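Local structure of oxidoreductase (Azotobacter vinelandii, 7D5M) at residues A[33-38]-A[332-337]; A[316-321]-A[336-341]. The protein binds NAD and is probably an NAD-dependent oxidoreductase of the Gfo/Idh/MocA family, homologous to inositol dehydrogenase. All coordinates share one frame; numbering follows the deposited sequence.

Overall arrangement
Near the N terminus, segment 33-38 runs from helix 26-34 of the Rossmann fold toward strand 39-45. Nearly three hundred residues later the chain returns as helix 329-349 of the C-terminal domain, and interaction 1 closes that long loop, joining the two domains. Interaction 2 closes a short one: the irregular segment 316-321 precedes the same helix and is tied to its next turn, so the two loops cross, the short one beginning within the long one and ending a little beyond it. The two helical segments share Leu-336 and Tyr-337, and the centres of the contacts lie about 7 Å apart. Arg-320 joins them, salt-bridged to Asp-36 and probably hydrogen-bonded to Asn-335. Both contacts also reach the second subunit.

Interaction 1: A[33-38]-A[332-337]; sequences ALRDQS and AWSNLY. With NAD (nicotinamide-adenine-dinucleotide), chain B.
Ser-334 and Tyr-337 are the two side chains of helix 329-349 that meet Arg-35 and Ala-33; just ahead of them Trp-333 faces the cofactor instead, its CZ2 3.6 Å from O7N of the NAD carboxamide. One residue on, Ser-334 OG accepts a nearly straight hydrogen bond from Arg-35 NH1 (3.1 Å, 168° at the hydrogen), lying almost exactly in the guanidinium plane. Arg-35 can reach it because CG stands opposite the backbone N (chi1 -161°) and the chain runs out extended to NE. The same NH1 is salt-bridged to Glu-331, while Ser-334 OG is also bonded to Phe-330 O, one turn back in its own helix. A water 2.6 Å from Asp-36 OD2 also lies 3.3 Å from Ser-334 O, but it has more acceptors around it than protons to give, so the bridge may be partial. Tyr-337 supplies the apolar part. Its ring lies against the backbone and methyl of Ala-33, with Ala-33 N over one face near the rim and Ala-33 CB 3.5 Å from Tyr-337 CD1. The phenol is anchored beyond the two segments by Ser-89 and His-29. Phe-330 of the second subunit makes a cation-pi contact with Arg-35. The contact thus sets helix 329-349 of the C-terminal domain against helix 26-34 and the loop that follows it, with Trp-14 of strand 12-16 touching both Ala-33 and Tyr-337.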
loop_
_atom_site.group_PDB
_atom_site.type_symbol
_atom_site.label_atom_id
_atom_site.label_comp_id
_atom_site.label_asym_id
_atom_site.label_seq_id
_atom_site.Cartn_x
_atom_site.Cartn_y
_atom_site.Cartn_z
ATOM N N ALA A 33 29.806 12.445 -5.536
ATOM C CA ALA A 33 31.052 13.197 -5.247
ATOM C C ALA A 33 31.142 14.464 -6.117
ATOM O O ALA A 33 31.535 15.537 -5.599
ATOM C CB ALA A 33 32.241 12.299 -5.443
ATOM N N LEU A 34 30.751 14.375 -7.388
ATOM C CA LEU A 34 30.947 15.481 -8.361
ATOM C C LEU A 34 29.834 16.518 -8.196
ATOM O O LEU A 34 30.007 17.668 -8.633
ATOM C CB LEU A 34 30.993 14.896 -9.769
ATOM C CG LEU A 34 32.139 13.919 -10.023
ATOM C CD1 LEU A 34 32.018 13.326 -11.412
ATOM C CD2 LEU A 34 33.492 14.595 -9.848
ATOM N N ARG A 35 28.746 16.134 -7.545
ATOM C CA ARG A 35 27.563 17.003 -7.383
ATOM C C ARG A 35 27.923 18.217 -6.523
ATOM O O ARG A 35 28.680 18.067 -5.533
ATOM C CB ARG A 35 26.418 16.213 -6.762
ATOM C CG ARG A 35 25.063 16.867 -6.970
ATOM C CD ARG A 35 24.012 15.968 -6.366
ATOM N NE ARG A 35 22.666 16.322 -6.772
ATOM C CZ ARG A 35 21.596 15.579 -6.520
ATOM N NH1 ARG A 35 21.716 14.479 -5.798
ATOM N NH2 ARG A 35 20.404 15.979 -6.923
ATOM N N ASP A 36 27.417 19.394 -6.904
ATOM C CA ASP A 36 27.445 20.611 -6.048
ATOM C C ASP A 36 28.887 21.017 -5.719
ATOM O O ASP A 36 29.110 21.563 -4.628
ATOM C CB ASP A 36 26.664 20.409 -4.748
ATOM C CG ASP A 36 25.248 19.914 -4.956
ATOM O OD1 ASP A 36 24.666 20.240 -6.007
ATOM O OD2 ASP A 36 24.740 19.198 -4.064
ATOM N N GLN A 37 29.825 20.756 -6.622
ATOM C CA GLN A 37 31.212 21.273 -6.517
ATOM C C GLN A 37 31.910 20.673 -5.283
ATOM O O GLN A 37 32.773 21.373 -4.710
ATOM C CB GLN A 37 31.201 22.807 -6.417
ATOM C CG GLN A 37 30.301 23.508 -7.434
ATOM C CD GLN A 37 30.328 25.011 -7.273
ATOM O OE1 GLN A 37 31.284 25.673 -7.668
ATOM N NE2 GLN A 37 29.282 25.565 -6.676
ATOM N N SER A 38 31.581 19.444 -4.859
ATOM C CA SER A 38 32.191 18.827 -3.644
ATOM C C SER A 38 33.600 18.308 -3.955
ATOM O O SER A 38 34.568 18.674 -3.234
ATOM C CB SER A 38 31.329 17.724 -3.077
ATOM O OG SER A 38 30.158 18.268 -2.476
ATOM N N ALA A 332 20.645 10.692 -1.144
ATOM C CA ALA A 332 21.208 10.149 0.115
ATOM C C ALA A 332 22.740 10.119 -0.008
ATOM O O ALA A 332 23.447 10.614 0.901
ATOM C CB ALA A 332 20.641 8.781 0.400
ATOM N N TRP A 333 23.260 9.565 -1.098
ATOM C CA TRP A 333 24.734 9.470 -1.279
ATOM C C TRP A 333 25.351 10.863 -1.422
ATOM O O TRP A 333 26.471 11.067 -0.904
ATOM C CB TRP A 333 25.095 8.600 -2.472
ATOM C CG TRP A 333 25.104 7.142 -2.169
ATOM C CD1 TRP A 333 24.073 6.351 -1.746
ATOM C CD2 TRP A 333 26.244 6.285 -2.312
ATOM N NE1 TRP A 333 24.502 5.058 -1.609
ATOM C CE2 TRP A 333 25.827 4.989 -1.954
ATOM C CE3 TRP A 333 27.573 6.499 -2.701
ATOM C CZ2 TRP A 333 26.703 3.904 -1.967
ATOM C CZ3 TRP A 333 28.432 5.424 -2.722
ATOM C CH2 TRP A 333 28.000 4.147 -2.343
ATOM N N SER A 334 24.676 11.766 -2.129
ATOM C CA SER A 334 25.125 13.177 -2.299
ATOM C C SER A 334 25.189 13.872 -0.933
ATOM O O SER A 334 26.125 14.666 -0.713
ATOM C CB SER A 334 24.256 13.933 -3.259
ATOM O OG SER A 334 24.265 13.312 -4.537
ATOM N N ASN A 335 24.236 13.580 -0.049
ATOM C CA ASN A 335 24.170 14.155 1.316
ATOM C C ASN A 335 25.372 13.676 2.141
ATOM O O ASN A 335 25.903 14.479 2.915
ATOM C CB ASN A 335 22.826 13.837 1.971
ATOM C CG ASN A 335 21.694 14.519 1.242
ATOM O OD1 ASN A 335 21.918 15.542 0.592
ATOM N ND2 ASN A 335 20.489 13.970 1.347
ATOM N N LEU A 336 25.821 12.432 1.976
ATOM C CA LEU A 336 27.047 11.966 2.672
ATOM C C LEU A 336 28.267 12.647 2.053
ATOM O O LEU A 336 29.125 13.116 2.812
ATOM C CB LEU A 336 27.202 10.450 2.557
ATOM C CG LEU A 336 26.134 9.595 3.235
ATOM C CD1 LEU A 336 26.693 8.204 3.448
ATOM C CD2 LEU A 336 25.633 10.195 4.538
ATOM N N TYR A 337 28.362 12.656 0.724
ATOM C CA TYR A 337 29.604 13.078 0.027
ATOM C C TYR A 337 29.865 14.572 0.279
ATOM O O TYR A 337 31.045 14.935 0.429
ATOM C CB TYR A 337 29.586 12.687 -1.455
ATOM C CG TYR A 337 30.461 11.499 -1.780
ATOM C CD1 TYR A 337 31.821 11.665 -1.976
ATOM C CD2 TYR A 337 29.956 10.210 -1.878
ATOM C CE1 TYR A 337 32.652 10.600 -2.277
ATOM C CE2 TYR A 337 30.776 9.129 -2.179
ATOM C CZ TYR A 337 32.135 9.324 -2.379
ATOM O OH TYR A 337 32.977 8.285 -2.687
HETATM P PA NAD B . 32.335 -4.973 -8.802
HETATM O O1A NAD B . 33.006 -6.307 -8.909
HETATM O O2A NAD B . 31.052 -4.707 -9.522
HETATM O O5B NAD B . 33.400 -3.837 -9.196
HETATM C C5B NAD B . 34.819 -3.940 -8.859
HETATM C C4B NAD B . 35.554 -2.873 -9.633
HETATM O O4B NAD B . 36.880 -2.674 -9.078
HETATM C C3B NAD B . 35.784 -3.186 -11.117
HETATM O O3B NAD B . 35.750 -1.982 -11.869
HETATM C C2B NAD B . 37.182 -3.814 -11.093
HETATM O O2B NAD B . 37.863 -3.784 -12.326
HETATM C C1B NAD B . 37.849 -2.891 -10.084
HETATM N N9A NAD B . 39.034 -3.434 -9.438
HETATM C C8A NAD B . 39.159 -4.680 -8.880
HETATM N N7A NAD B . 40.318 -4.872 -8.302
HETATM C C5A NAD B . 40.993 -3.674 -8.470
HETATM C C6A NAD B . 42.272 -3.248 -8.059
HETATM N N6A NAD B . 43.113 -4.004 -7.349
HETATM N N1A NAD B . 42.636 -1.981 -8.378
HETATM C C2A NAD B . 41.779 -1.229 -9.086
HETATM N N3A NAD B . 40.548 -1.518 -9.513
HETATM C C4A NAD B . 40.210 -2.774 -9.168
HETATM O O3 NAD B . 32.061 -4.637 -7.243
HETATM P PN NAD B . 30.939 -3.668 -6.585
HETATM O O1N NAD B . 29.643 -4.418 -6.446
HETATM O O2N NAD B . 30.938 -2.363 -7.323
HETATM O O5D NAD B . 31.517 -3.460 -5.105
HETATM C C5D NAD B . 32.786 -2.847 -4.869
HETATM C C4D NAD B . 32.813 -2.486 -3.409
HETATM O O4D NAD B . 31.677 -1.632 -3.120
HETATM C C3D NAD B . 32.681 -3.684 -2.460
HETATM O O3D NAD B . 33.456 -3.454 -1.297
HETATM C C2D NAD B . 31.180 -3.713 -2.146
HETATM O O2D NAD B . 30.881 -4.322 -0.899
HETATM C C1D NAD B . 30.876 -2.215 -2.101
HETATM N N1N NAD B . 29.448 -1.860 -2.367
HETATM C C2N NAD B . 28.789 -1.032 -1.484
HETATM C C3N NAD B . 27.441 -0.720 -1.671
HETATM C C7N NAD B . 26.835 0.318 -0.751
HETATM O O7N NAD B . 27.588 1.022 -0.069
HETATM N N7N NAD B . 25.512 0.444 -0.749
HETATM C C4N NAD B . 26.735 -1.360 -2.695
HETATM C C5N NAD B . 27.414 -2.208 -3.569
HETATM C C6N NAD B . 28.784 -2.317 -3.471
HETATM O O HOH W 1 25.750 17.349 -2.518
#

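Interaction 2: A[316-321]-A[336-341]; sequences LLDDRI and LYYRFA
A single carboxylate, that of Asp-318, meets two consecutive side chains of the helix and illustrates how a loop without regular structure can be fixed by sharing out two oxygens. Asp-318 OD1 receives the hydroxyl of Tyr-338 at 2.6 Å, on its syn side; the oxygen lies at the edge of the phenol ring, and the carboxylate and ring planes stand nearly perpendicular (87°). Asp-318 OD2 takes both terminal nitrogens of Arg-339, NH1 at 2.6 Å and NH2 at 2.9 Å, in an end-on salt bridge. Both approaches lie close to the guanidinium plane but are tilted from that of the carboxylate. Arg-339 NH1 is also bonded to Asn-335 O of its own helix. With CG between the backbone N and the carbonyl carbon (chi1 88°), the Tyr-338 ring is carried out toward Asp-318, alongside the Arg-339 chain, whose CG packs over one face near the rim. Three donated bonds on one buried carboxylate would probably favour its charged form.

The rest of the contact is looser. The Arg-320 and Tyr-338 side chains run antiparallel alongside each other, Arg-320 NH2 coming no nearer than 4.1 Å to Tyr-338 CD2; the Arg-320 guanidinium is salt-bridged to Asp-36 and probably hydrogen-bonded to Asn-335. Leu-317, more open to solvent, stays just beyond contact distance.

A type I turn from Leu-316 to Asp-319 presents the aspartate. This turn, in the loop between strand 301-305 and helix 329-349, is hydrogen-bonded through the backbone of Leu-317 and Asp-319 to Met-1 and Ile-2, while Phe-340 of the helix touches strand 110-113.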
loop_
_atom_site.group_PDB
_atom_site.type_symbol
_atom_site.label_atom_id
_atom_site.label_comp_id
_atom_site.label_asym_id
_atom_site.label_seq_id
_atom_site.Cartn_x
_atom_site.Cartn_y
_atom_site.Cartn_z
ATOM N N LEU A 316 15.311 18.735 7.376
ATOM C CA LEU A 316 14.930 19.606 6.228
ATOM C C LEU A 316 16.174 20.187 5.542
ATOM O O LEU A 316 16.045 20.650 4.411
ATOM C CB LEU A 316 13.999 20.722 6.717
ATOM C CG LEU A 316 12.614 20.253 7.157
ATOM C CD1 LEU A 316 11.891 21.334 7.959
ATOM C CD2 LEU A 316 11.776 19.817 5.974
ATOM N N LEU A 317 17.337 20.143 6.191
ATOM C CA LEU A 317 18.564 20.831 5.696
ATOM C C LEU A 317 18.897 20.391 4.261
ATOM O O LEU A 317 19.232 21.258 3.435
ATOM C CB LEU A 317 19.728 20.524 6.636
ATOM C CG LEU A 317 19.770 21.332 7.933
ATOM C CD1 LEU A 317 20.859 20.798 8.846
ATOM C CD2 LEU A 317 19.981 22.813 7.641
ATOM N N ASP A 318 18.780 19.097 3.958
ATOM C CA ASP A 318 19.312 18.522 2.698
ATOM C C ASP A 318 18.241 18.439 1.603
ATOM O O ASP A 318 18.571 17.923 0.526
ATOM C CB ASP A 318 19.964 17.162 2.951
ATOM C CG ASP A 318 21.246 17.240 3.759
ATOM O OD1 ASP A 318 21.802 18.362 3.890
ATOM O OD2 ASP A 318 21.678 16.186 4.258
ATOM N N ASP A 319 17.040 18.995 1.797
ATOM C CA ASP A 319 16.007 18.971 0.731
ATOM C C ASP A 319 16.549 19.700 -0.504
ATOM O O ASP A 319 17.003 20.845 -0.360
ATOM C CB ASP A 319 14.680 19.563 1.192
ATOM C CG ASP A 319 13.963 18.717 2.228
ATOM O OD1 ASP A 319 14.126 17.473 2.205
ATOM O OD2 ASP A 319 13.242 19.310 3.053
ATOM N N ARG A 320 16.520 19.038 -1.666
ATOM C CA ARG A 320 17.003 19.603 -2.957
ATOM C C ARG A 320 15.814 20.003 -3.832
ATOM O O ARG A 320 16.008 20.751 -4.803
ATOM C CB ARG A 320 17.891 18.584 -3.670
ATOM C CG ARG A 320 19.173 18.277 -2.910
ATOM C CD ARG A 320 19.769 16.926 -3.255
ATOM N NE ARG A 320 20.877 16.633 -2.366
ATOM C CZ ARG A 320 22.135 17.032 -2.546
ATOM N NH1 ARG A 320 22.478 17.706 -3.633
ATOM N NH2 ARG A 320 23.060 16.726 -1.657
ATOM N N ILE A 321 14.616 19.534 -3.483
ATOM C CA ILE A 321 13.362 19.947 -4.160
ATOM C C ILE A 321 12.206 19.805 -3.163
ATOM O O ILE A 321 12.355 19.076 -2.176
ATOM C CB ILE A 321 13.167 19.128 -5.450
ATOM C CG1 ILE A 321 12.097 19.744 -6.358
ATOM C CG2 ILE A 321 12.909 17.669 -5.103
ATOM C CD1 ILE A 321 12.111 19.248 -7.782
ATOM N N LEU A 336 25.821 12.432 1.976
ATOM C CA LEU A 336 27.047 11.966 2.672
ATOM C C LEU A 336 28.267 12.647 2.053
ATOM O O LEU A 336 29.125 13.116 2.812
ATOM C CB LEU A 336 27.202 10.450 2.557
ATOM C CG LEU A 336 26.134 9.595 3.235
ATOM C CD1 LEU A 336 26.693 8.204 3.448
ATOM C CD2 LEU A 336 25.633 10.195 4.538
ATOM N N TYR A 337 28.362 12.656 0.724
ATOM C CA TYR A 337 29.604 13.078 0.027
ATOM C C TYR A 337 29.865 14.572 0.279
ATOM O O TYR A 337 31.045 14.935 0.429
ATOM C CB TYR A 337 29.586 12.687 -1.455
ATOM C CG TYR A 337 30.461 11.499 -1.780
ATOM C CD1 TYR A 337 31.821 11.665 -1.976
ATOM C CD2 TYR A 337 29.956 10.210 -1.878
ATOM C CE1 TYR A 337 32.652 10.600 -2.277
ATOM C CE2 TYR A 337 30.776 9.129 -2.179
ATOM C CZ TYR A 337 32.135 9.324 -2.379
ATOM O OH TYR A 337 32.977 8.285 -2.687
ATOM N N TYR A 338 28.850 15.441 0.346
ATOM C CA TYR A 338 29.145 16.877 0.611
ATOM C C TYR A 338 29.651 16.997 2.051
ATOM O O TYR A 338 30.523 17.835 2.292
ATOM C CB TYR A 338 27.994 17.834 0.287
ATOM C CG TYR A 338 27.012 18.063 1.405
ATOM C CD1 TYR A 338 27.354 18.804 2.526
ATOM C CD2 TYR A 338 25.720 17.567 1.328
ATOM C CE1 TYR A 338 26.461 19.000 3.566
ATOM C CE2 TYR A 338 24.809 17.767 2.355
ATOM C CZ TYR A 338 25.177 18.490 3.475
ATOM O OH TYR A 338 24.290 18.691 4.492
ATOM N N ARG A 339 29.151 16.165 2.972
ATOM C CA ARG A 339 29.622 16.183 4.381
ATOM C C ARG A 339 31.067 15.681 4.425
ATOM O O ARG A 339 31.891 16.258 5.180
ATOM C CB ARG A 339 28.699 15.364 5.279
ATOM C CG ARG A 339 27.341 16.013 5.501
ATOM C CD ARG A 339 26.499 15.099 6.368
ATOM N NE ARG A 339 25.291 15.723 6.888
ATOM C CZ ARG A 339 24.199 15.970 6.188
ATOM N NH1 ARG A 339 24.164 15.688 4.895
ATOM N NH2 ARG A 339 23.146 16.517 6.779
ATOM N N PHE A 340 31.379 14.627 3.671
ATOM C CA PHE A 340 32.773 14.133 3.548
ATOM C C PHE A 340 33.678 15.294 3.110
ATOM O O PHE A 340 34.732 15.499 3.749
ATOM C CB PHE A 340 32.905 12.959 2.579
ATOM C CG PHE A 340 32.166 11.699 2.952
ATOM C CD1 PHE A 340 31.897 11.386 4.273
ATOM C CD2 PHE A 340 31.767 10.808 1.972
ATOM C CE1 PHE A 340 31.224 10.221 4.608
ATOM C CE2 PHE A 340 31.100 9.638 2.309
ATOM C CZ PHE A 340 30.836 9.344 3.629
ATOM N N ALA A 341 33.299 16.027 2.060
ATOM C CA ALA A 341 34.090 17.152 1.511
ATOM C C ALA A 341 34.241 18.240 2.586
ATOM O O ALA A 341 35.359 18.736 2.790
ATOM C CB ALA A 341 33.446 17.688 0.252
#